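Local coordinates for protein putative NADP oxidoreductase BF3122 (Bacteroides fragilis, PDB 3D1L) that probably acts as an NADP-dependent oxidoreductase, pairing a Rossmann-type nucleotide-binding domain with a helical C-terminal domain, its substrate being unknown, at residues Y117-M123 with P138-S144; I238-L242 with L254-L258. Numbering follows the deposited sequence.

Contact 1. Residues Y117-M123 with P138-S144; sequences YGVFYPM and PFFIEAS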
ATOM      1  N   TYR B 117      -9.755 -32.602 -15.696  1.00 40.83           N
ATOM      2  CA  TYR B 117     -10.109 -31.275 -15.219  1.00 41.43           C
ATOM      3  C   TYR B 117      -9.392 -30.985 -13.898  1.00 41.37           C
ATOM      4  O   TYR B 117      -8.844 -31.900 -13.276  1.00 42.39           O
ATOM      5  CB  TYR B 117     -11.622 -31.138 -15.072  1.00 41.32           C
ATOM      6  CG  TYR B 117     -12.260 -32.094 -14.093  1.00 41.59           C
ATOM      7  CD1 TYR B 117     -12.300 -31.799 -12.728  1.00 43.05           C
ATOM      8  CD2 TYR B 117     -12.856 -33.276 -14.533  1.00 42.67           C
ATOM      9  CE1 TYR B 117     -12.885 -32.674 -11.816  1.00 43.53           C
ATOM     10  CE2 TYR B 117     -13.467 -34.165 -13.635  1.00 41.67           C
ATOM     11  CZ  TYR B 117     -13.470 -33.855 -12.280  1.00 43.27           C
ATOM     12  OH  TYR B 117     -14.061 -34.709 -11.378  1.00 43.40           O
ATOM     13  N   GLY B 118      -9.398 -29.729 -13.477  1.00 40.86           N
ATOM     14  CA  GLY B 118      -8.648 -29.330 -12.297  1.00 40.96           C
ATOM     15  C   GLY B 118      -8.718 -27.849 -12.046  1.00 41.11           C
ATOM     16  O   GLY B 118      -9.461 -27.135 -12.712  1.00 40.96           O
ATOM     17  N   VAL B 119      -7.962 -27.401 -11.048  1.00 40.99           N
ATOM     18  CA  VAL B 119      -7.899 -26.003 -10.665  1.00 40.04           C
ATOM     19  C   VAL B 119      -6.425 -25.648 -10.690  1.00 39.87           C
ATOM     20  O   VAL B 119      -5.596 -26.403 -10.210  1.00 39.51           O
ATOM     21  CB  VAL B 119      -8.492 -25.775  -9.252  1.00 40.73           C
ATOM     22  CG1 VAL B 119      -8.367 -24.307  -8.822  1.00 38.78           C
ATOM     23  CG2 VAL B 119      -9.941 -26.212  -9.215  1.00 41.21           C
ATOM     24  N   PHE B 120      -6.113 -24.511 -11.284  1.00 40.10           N
ATOM     25  CA  PHE B 120      -4.750 -24.057 -11.526  1.00 40.27           C
ATOM     26  C   PHE B 120      -4.717 -22.622 -10.982  1.00 40.39           C
ATOM     27  O   PHE B 120      -4.904 -21.673 -11.747  1.00 39.48           O
ATOM     28  CB  PHE B 120      -4.544 -24.060 -13.034  1.00 40.84           C
ATOM     29  CG  PHE B 120      -3.116 -24.019 -13.489  1.00 41.34           C
ATOM     30  CD1 PHE B 120      -2.217 -25.025 -13.148  1.00 41.64           C
ATOM     31  CD2 PHE B 120      -2.702 -23.022 -14.354  1.00 43.58           C
ATOM     32  CE1 PHE B 120      -0.911 -25.001 -13.606  1.00 43.04           C
ATOM     33  CE2 PHE B 120      -1.385 -22.990 -14.841  1.00 46.06           C
ATOM     34  CZ  PHE B 120      -0.487 -23.990 -14.468  1.00 44.12           C
ATOM     35  N   TYR B 121      -4.511 -22.473  -9.663  1.00 40.32           N
ATOM     36  CA  TYR B 121      -4.772 -21.194  -8.954  1.00 40.80           C
ATOM     37  C   TYR B 121      -3.507 -20.442  -8.477  1.00 40.29           C
ATOM     38  O   TYR B 121      -2.957 -20.778  -7.446  1.00 39.52           O
ATOM     39  CB  TYR B 121      -5.679 -21.461  -7.743  1.00 40.50           C
ATOM     40  CG  TYR B 121      -5.994 -20.249  -6.864  1.00 41.23           C
ATOM     41  CD1 TYR B 121      -6.543 -19.064  -7.404  1.00 38.66           C
ATOM     42  CD2 TYR B 121      -5.837 -20.326  -5.480  1.00 39.00           C
ATOM     43  CE1 TYR B 121      -6.846 -17.977  -6.584  1.00 38.50           C
ATOM     44  CE2 TYR B 121      -6.157 -19.265  -4.652  1.00 39.24           C
ATOM     45  CZ  TYR B 121      -6.653 -18.101  -5.197  1.00 40.47           C
ATOM     46  OH  TYR B 121      -6.957 -17.081  -4.337  1.00 42.18           O
ATOM     47  N   PRO B 122      -3.023 -19.463  -9.250  1.00 40.09           N
ATOM     48  CA  PRO B 122      -1.943 -18.628  -8.723  1.00 39.73           C
ATOM     49  C   PRO B 122      -2.517 -17.479  -7.890  1.00 38.83           C
ATOM     50  O   PRO B 122      -3.281 -16.682  -8.411  1.00 39.34           O
ATOM     51  CB  PRO B 122      -1.252 -18.099  -9.985  1.00 39.95           C
ATOM     52  CG  PRO B 122      -2.331 -18.071 -11.054  1.00 39.68           C
ATOM     53  CD  PRO B 122      -3.394 -19.104 -10.638  1.00 40.67           C
HETATM   54  N   MSE B 123      -2.165 -17.423  -6.605  1.00 37.72           N
HETATM   55  CA  MSE B 123      -2.767 -16.476  -5.655  1.00 37.14           C
HETATM   56  C   MSE B 123      -1.845 -15.282  -5.521  1.00 36.75           C
HETATM   57  O   MSE B 123      -0.758 -15.362  -4.956  1.00 36.04           O
HETATM   58  CB  MSE B 123      -2.950 -17.154  -4.288  1.00 37.12           C
HETATM   59  CG  MSE B 123      -3.835 -16.397  -3.311  1.00 36.58           C
HETATM   60 SE   MSE B 123      -4.024 -17.339  -1.618  0.50 35.65          SE
HETATM   61  CE  MSE B 123      -2.158 -17.298  -1.116  1.00 39.08           C
ATOM     62  N   PRO B 138       2.453 -18.171  -4.666  1.00 41.56           N
ATOM     63  CA  PRO B 138       1.814 -19.439  -4.285  1.00 41.37           C
ATOM     64  C   PRO B 138       0.850 -19.932  -5.386  1.00 40.93           C
ATOM     65  O   PRO B 138      -0.093 -19.217  -5.762  1.00 40.48           O
ATOM     66  CB  PRO B 138       1.036 -19.082  -3.013  1.00 41.70           C
ATOM     67  CG  PRO B 138       1.644 -17.804  -2.513  1.00 42.14           C
ATOM     68  CD  PRO B 138       2.202 -17.087  -3.693  1.00 41.12           C
ATOM     69  N   PHE B 139       1.107 -21.130  -5.903  1.00 40.62           N
ATOM     70  CA  PHE B 139       0.311 -21.706  -6.977  1.00 41.48           C
ATOM     71  C   PHE B 139      -0.367 -22.968  -6.421  1.00 41.93           C
ATOM     72  O   PHE B 139       0.313 -23.941  -6.147  1.00 42.11           O
ATOM     73  CB  PHE B 139       1.264 -22.129  -8.086  1.00 41.45           C
ATOM     74  CG  PHE B 139       0.889 -21.683  -9.444  1.00 42.52           C
ATOM     75  CD1 PHE B 139      -0.246 -22.166 -10.073  1.00 42.23           C
ATOM     76  CD2 PHE B 139       1.726 -20.827 -10.138  1.00 43.39           C
ATOM     77  CE1 PHE B 139      -0.547 -21.769 -11.357  1.00 45.31           C
ATOM     78  CE2 PHE B 139       1.441 -20.435 -11.425  1.00 42.38           C
ATOM     79  CZ  PHE B 139       0.318 -20.893 -12.043  1.00 43.35           C
ATOM     80  N   PHE B 140      -1.691 -22.966  -6.277  1.00 41.84           N
ATOM     81  CA  PHE B 140      -2.425 -24.122  -5.752  1.00 41.43           C
ATOM     82  C   PHE B 140      -3.084 -24.950  -6.830  1.00 42.11           C
ATOM     83  O   PHE B 140      -3.732 -24.399  -7.746  1.00 42.15           O
ATOM     84  CB  PHE B 140      -3.440 -23.671  -4.720  1.00 40.54           C
ATOM     85  CG  PHE B 140      -2.831 -22.810  -3.667  1.00 41.34           C
ATOM     86  CD1 PHE B 140      -2.233 -23.384  -2.547  1.00 40.03           C
ATOM     87  CD2 PHE B 140      -2.796 -21.424  -3.821  1.00 39.77           C
ATOM     88  CE1 PHE B 140      -1.647 -22.600  -1.584  1.00 40.45           C
ATOM     89  CE2 PHE B 140      -2.203 -20.644  -2.870  1.00 39.44           C
ATOM     90  CZ  PHE B 140      -1.631 -21.229  -1.747  1.00 40.69           C
ATOM     91  N   ILE B 141      -2.893 -26.272  -6.719  1.00 42.42           N
ATOM     92  CA  ILE B 141      -3.250 -27.231  -7.774  1.00 42.78           C
ATOM     93  C   ILE B 141      -4.168 -28.286  -7.209  1.00 42.75           C
ATOM     94  O   ILE B 141      -3.923 -28.836  -6.127  1.00 42.49           O
ATOM     95  CB  ILE B 141      -1.999 -27.956  -8.363  1.00 43.32           C
ATOM     96  CG1 ILE B 141      -0.994 -26.977  -9.010  1.00 44.13           C
ATOM     97  CG2 ILE B 141      -2.396 -29.113  -9.353  1.00 43.52           C
ATOM     98  CD1 ILE B 141      -1.549 -25.927  -9.854  1.00 44.73           C
ATOM     99  N   GLU B 142      -5.234 -28.542  -7.952  1.00 42.62           N
ATOM    100  CA  GLU B 142      -6.135 -29.665  -7.718  1.00 42.73           C
ATOM    101  C   GLU B 142      -6.418 -30.236  -9.116  1.00 42.50           C
ATOM    102  O   GLU B 142      -6.422 -29.479 -10.095  1.00 42.13           O
ATOM    103  CB  GLU B 142      -7.424 -29.145  -7.068  1.00 42.54           C
ATOM    104  CG  GLU B 142      -8.079 -30.088  -6.073  1.00 42.46           C
ATOM    105  CD  GLU B 142      -9.430 -29.570  -5.613  1.00 42.94           C
ATOM    106  OE1 GLU B 142      -9.763 -28.416  -5.961  1.00 46.15           O
ATOM    107  OE2 GLU B 142     -10.160 -30.302  -4.903  1.00 43.30           O
ATOM    108  N   ALA B 143      -6.588 -31.558  -9.232  1.00 42.26           N
ATOM    109  CA  ALA B 143      -7.004 -32.171 -10.501  1.00 41.99           C
ATOM    110  C   ALA B 143      -7.790 -33.468 -10.298  1.00 42.32           C
ATOM    111  O   ALA B 143      -7.758 -34.058  -9.223  1.00 41.23           O
ATOM    112  CB  ALA B 143      -5.816 -32.394 -11.423  1.00 42.63           C
ATOM    113  N   SER B 144      -8.495 -33.884 -11.349  1.00 42.71           N
ATOM    114  CA  SER B 144      -9.330 -35.103 -11.370  1.00 42.92           C
ATOM    115  C   SER B 144      -8.573 -36.421 -11.208  1.00 43.96           C
ATOM    116  O   SER B 144      -9.185 -37.450 -10.940  1.00 44.43           O
ATOM    117  CB  SER B 144     -10.111 -35.169 -12.673  1.00 41.98           C
ATOM    118  OG  SER B 144      -9.203 -35.051 -13.757  1.00 40.34           O
TER
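Strands 117-122 and 139-143 run antiparallel at 177°, their axes 4.3 Å apart at closest approach. Hydrogen-bonded pairs Val119-Glu142 and Tyr121-Phe140 alternate with non-hydrogen-bonded ones: Val119 N donates to Glu142 O (2.8 Å), Phe140 N to Tyr121 O (2.8 Å). The ladder extends at both ends, through Met123 N to Pro138 O (2.9 Å) and Ser144 N to Tyr117 O (2.8 Å). Gly118 and Ala143 come within 3.7 Å, CA to CA; a side chain on Gly118 would collide with Glu142 O.

On one face, the edge of Phe139 meets the face of Phe120, centroids 4.9 Å apart, while Pro122 CB makes a CH-pi contact over Phe139; helix 146-157 packs against both phenylalanines. On the face of Val119 and Tyr121, Tyr121 CD2 touches Phe140 CD2 (3.6 Å); beyond the strand end, selenomethionine Met123 makes an oblique Met-aromatic contact with Phe140. Glu142 hydrogen-bonds Ser168 and salt-bridges Arg171. The pair exemplifies an antiparallel extension of a parallel Rossmann-type sheet, strand 117-122 being bonded to strand 97-100 along its other edge.

Contact 2. Residues I238-L242 with L254-L258; sequences IGNHL and LYELL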
ATOM      1  N   ILE B 238      -9.389   9.839  18.042  1.00 59.61           N
ATOM      2  CA  ILE B 238     -10.464   9.109  17.352  1.00 59.26           C
ATOM      3  C   ILE B 238     -11.687  10.007  17.111  1.00 59.21           C
ATOM      4  O   ILE B 238     -12.276   9.988  16.037  1.00 59.17           O
ATOM      5  CB  ILE B 238     -10.808   7.749  18.049  1.00 58.88           C
ATOM      6  CG1 ILE B 238      -9.642   6.778  17.866  1.00 57.94           C
ATOM      7  CG2 ILE B 238     -12.071   7.143  17.468  1.00 58.46           C
ATOM      8  CD1 ILE B 238      -9.680   5.563  18.735  1.00 55.98           C
ATOM      9  N   GLY B 239     -12.037  10.807  18.106  1.00 59.44           N
ATOM     10  CA  GLY B 239     -13.085  11.805  17.959  1.00 59.72           C
ATOM     11  C   GLY B 239     -12.753  12.799  16.861  1.00 59.60           C
ATOM     12  O   GLY B 239     -13.557  13.005  15.943  1.00 59.40           O
ATOM     13  N   ASN B 240     -11.562  13.414  16.966  1.00 59.52           N
ATOM     14  CA  ASN B 240     -11.043  14.311  15.926  1.00 59.22           C
ATOM     15  C   ASN B 240     -11.093  13.676  14.527  1.00 58.55           C
ATOM     16  O   ASN B 240     -11.546  14.296  13.567  1.00 58.58           O
ATOM     17  CB  ASN B 240      -9.623  14.763  16.280  1.00 59.00           C
ATOM     18  CG  ASN B 240      -9.593  15.724  17.485  1.00 61.65           C
ATOM     19  OD1 ASN B 240     -10.617  16.308  17.871  1.00 61.75           O
ATOM     20  ND2 ASN B 240      -8.406  15.897  18.079  1.00 62.10           N
ATOM     21  N   HIS B 241     -10.659  12.426  14.421  1.00 58.09           N
ATOM     22  CA  HIS B 241     -10.681  11.734  13.139  1.00 57.94           C
ATOM     23  C   HIS B 241     -12.091  11.477  12.594  1.00 58.34           C
ATOM     24  O   HIS B 241     -12.344  11.639  11.408  1.00 58.58           O
ATOM     25  CB  HIS B 241      -9.845  10.459  13.196  1.00 57.27           C
ATOM     26  CG  HIS B 241      -8.369  10.723  13.189  1.00 57.08           C
ATOM     27  ND1 HIS B 241      -7.426   9.740  13.406  1.00 55.51           N
ATOM     28  CD2 HIS B 241      -7.675  11.877  13.009  1.00 56.36           C
ATOM     29  CE1 HIS B 241      -6.218  10.271  13.349  1.00 56.98           C
ATOM     30  NE2 HIS B 241      -6.340  11.568  13.109  1.00 55.83           N
ATOM     31  N   LEU B 242     -13.016  11.106  13.464  1.00 58.79           N
ATOM     32  CA  LEU B 242     -14.395  10.910  13.046  1.00 59.33           C
ATOM     33  C   LEU B 242     -14.999  12.244  12.597  1.00 59.94           C
ATOM     34  O   LEU B 242     -15.732  12.306  11.600  1.00 60.00           O
ATOM     35  CB  LEU B 242     -15.208  10.259  14.173  1.00 59.24           C
ATOM     36  CG  LEU B 242     -14.783   8.815  14.513  1.00 59.36           C
ATOM     37  CD1 LEU B 242     -15.389   8.352  15.849  1.00 60.50           C
ATOM     38  CD2 LEU B 242     -15.126   7.848  13.390  1.00 58.88           C
ATOM     39  N   LEU B 254     -16.628   3.131   8.775  1.00 55.62           N
ATOM     40  CA  LEU B 254     -15.519   2.182   8.600  1.00 55.07           C
ATOM     41  C   LEU B 254     -14.398   2.463   9.603  1.00 55.24           C
ATOM     42  O   LEU B 254     -13.890   1.543  10.274  1.00 55.16           O
ATOM     43  CB  LEU B 254     -14.946   2.224   7.173  1.00 54.29           C
ATOM     44  CG  LEU B 254     -15.705   1.444   6.109  1.00 54.76           C
ATOM     45  CD1 LEU B 254     -15.053   1.643   4.756  1.00 54.25           C
ATOM     46  CD2 LEU B 254     -15.818  -0.068   6.488  1.00 50.14           C
ATOM     47  N   TYR B 255     -14.012   3.738   9.694  1.00 54.69           N
ATOM     48  CA  TYR B 255     -12.974   4.152  10.634  1.00 54.79           C
ATOM     49  C   TYR B 255     -13.345   3.693  12.057  1.00 55.22           C
ATOM     50  O   TYR B 255     -12.510   3.149  12.785  1.00 55.55           O
ATOM     51  CB  TYR B 255     -12.762   5.677  10.583  1.00 54.20           C
ATOM     52  CG  TYR B 255     -11.657   6.168  11.502  1.00 54.05           C
ATOM     53  CD1 TYR B 255     -10.394   6.486  10.995  1.00 54.30           C
ATOM     54  CD2 TYR B 255     -11.873   6.305  12.884  1.00 53.48           C
ATOM     55  CE1 TYR B 255      -9.365   6.930  11.835  1.00 54.08           C
ATOM     56  CE2 TYR B 255     -10.847   6.750  13.733  1.00 53.73           C
ATOM     57  CZ  TYR B 255      -9.600   7.051  13.200  1.00 53.37           C
ATOM     58  OH  TYR B 255      -8.588   7.480  14.021  1.00 53.46           O
ATOM     59  N   GLU B 256     -14.601   3.907  12.437  1.00 55.29           N
ATOM     60  CA  GLU B 256     -15.056   3.619  13.791  1.00 55.68           C
ATOM     61  C   GLU B 256     -15.020   2.127  14.112  1.00 55.17           C
ATOM     62  O   GLU B 256     -14.518   1.727  15.161  1.00 55.43           O
ATOM     63  CB  GLU B 256     -16.451   4.205  14.007  1.00 55.57           C
ATOM     64  CG  GLU B 256     -17.213   3.582  15.154  1.00 58.46           C
ATOM     65  CD  GLU B 256     -18.374   4.422  15.592  1.00 60.58           C
ATOM     66  OE1 GLU B 256     -18.826   5.290  14.809  1.00 61.78           O
ATOM     67  OE2 GLU B 256     -18.826   4.218  16.733  1.00 63.05           O
ATOM     68  N   LEU B 257     -15.535   1.314  13.193  1.00 55.01           N
ATOM     69  CA  LEU B 257     -15.578  -0.141  13.360  1.00 54.20           C
ATOM     70  C   LEU B 257     -14.192  -0.801  13.247  1.00 53.80           C
ATOM     71  O   LEU B 257     -13.879  -1.730  13.978  1.00 53.12           O
ATOM     72  CB  LEU B 257     -16.562  -0.746  12.359  1.00 54.37           C
ATOM     73  CG  LEU B 257     -18.044  -0.376  12.503  1.00 54.47           C
ATOM     74  CD1 LEU B 257     -18.784  -0.917  11.300  1.00 54.67           C
ATOM     75  CD2 LEU B 257     -18.675  -0.895  13.800  1.00 51.29           C
ATOM     76  N   LEU B 258     -13.355  -0.300  12.348  1.00 53.39           N
ATOM     77  CA  LEU B 258     -11.960  -0.755  12.276  1.00 53.06           C
ATOM     78  C   LEU B 258     -11.203  -0.433  13.574  1.00 52.57           C
ATOM     79  O   LEU B 258     -10.445  -1.262  14.087  1.00 52.43           O
ATOM     80  CB  LEU B 258     -11.244  -0.168  11.039  1.00 52.52           C
ATOM     81  CG  LEU B 258     -11.702  -0.741   9.685  1.00 52.29           C
ATOM     82  CD1 LEU B 258     -11.376   0.177   8.474  1.00 54.49           C
ATOM     83  CD2 LEU B 258     -11.149  -2.150   9.426  1.00 52.47           C
TER
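Side chains rather than backbones bridge the two helices here: the axes of 238-242 and 254-258 stay 10.5 Å apart and run at 155°, close to antiparallel. Ile238 opens the contact, its CG2 lying 4.0 Å from Tyr255 CE2, near the plane of the ring at its edge. One helical turn is closed by the bond from Leu242 N to Ile238 O (2.9 Å), which places Ile238, His241 and Leu242 where all three can meet the same tyrosine. His241 supplies the polar link, with ND1 and Tyr255 OH hydrogen-bonded at 2.6 Å. The two ring planes are nearly perpendicular, at 88°, and the hydroxyl approaches the imidazole edge close to its plane, where the ND1 lone pair or N-H lies. Leu242 completes the group, its CD2 reaching Tyr255 CD2 at 3.6 Å and Glu256 CB at 3.9 Å; the carboxylate of Glu256 instead forms a salt bridge with Arg260 of its own helix. Tyr255 thus spans much of the gap between the axes, meeting Ile238, His241 and Leu242. Its ring also makes an edge-to-face contact with Phe184 of the second subunit, whose Leu176 packs on His241. The pair is a near-antiparallel helix packing at the subunit interface, within the helical C-terminal domain that sequence places with the 6-phosphogluconate dehydrogenase C-terminal clan.

Contact 1 and contact 2 illustrate how a two-domain chain can give each domain a different architecture. They follow in series, the strand pair 117-123/138-144 closing before the helix pair 238-242/254-258 opens, and lie on opposite sides of the chain's centre, with centres about 40 Å apart and nearest atoms about 20 Å apart. They share no helix or strand: contact 1 belongs to the mixed sheet, contact 2 to the C-terminal helices, and the long helix 168-198 comes between them in sequence. Yet both touch the second subunit, Met123 packing on its Leu209 and Tyr255 on its Val179, so dimerisation involves both domains.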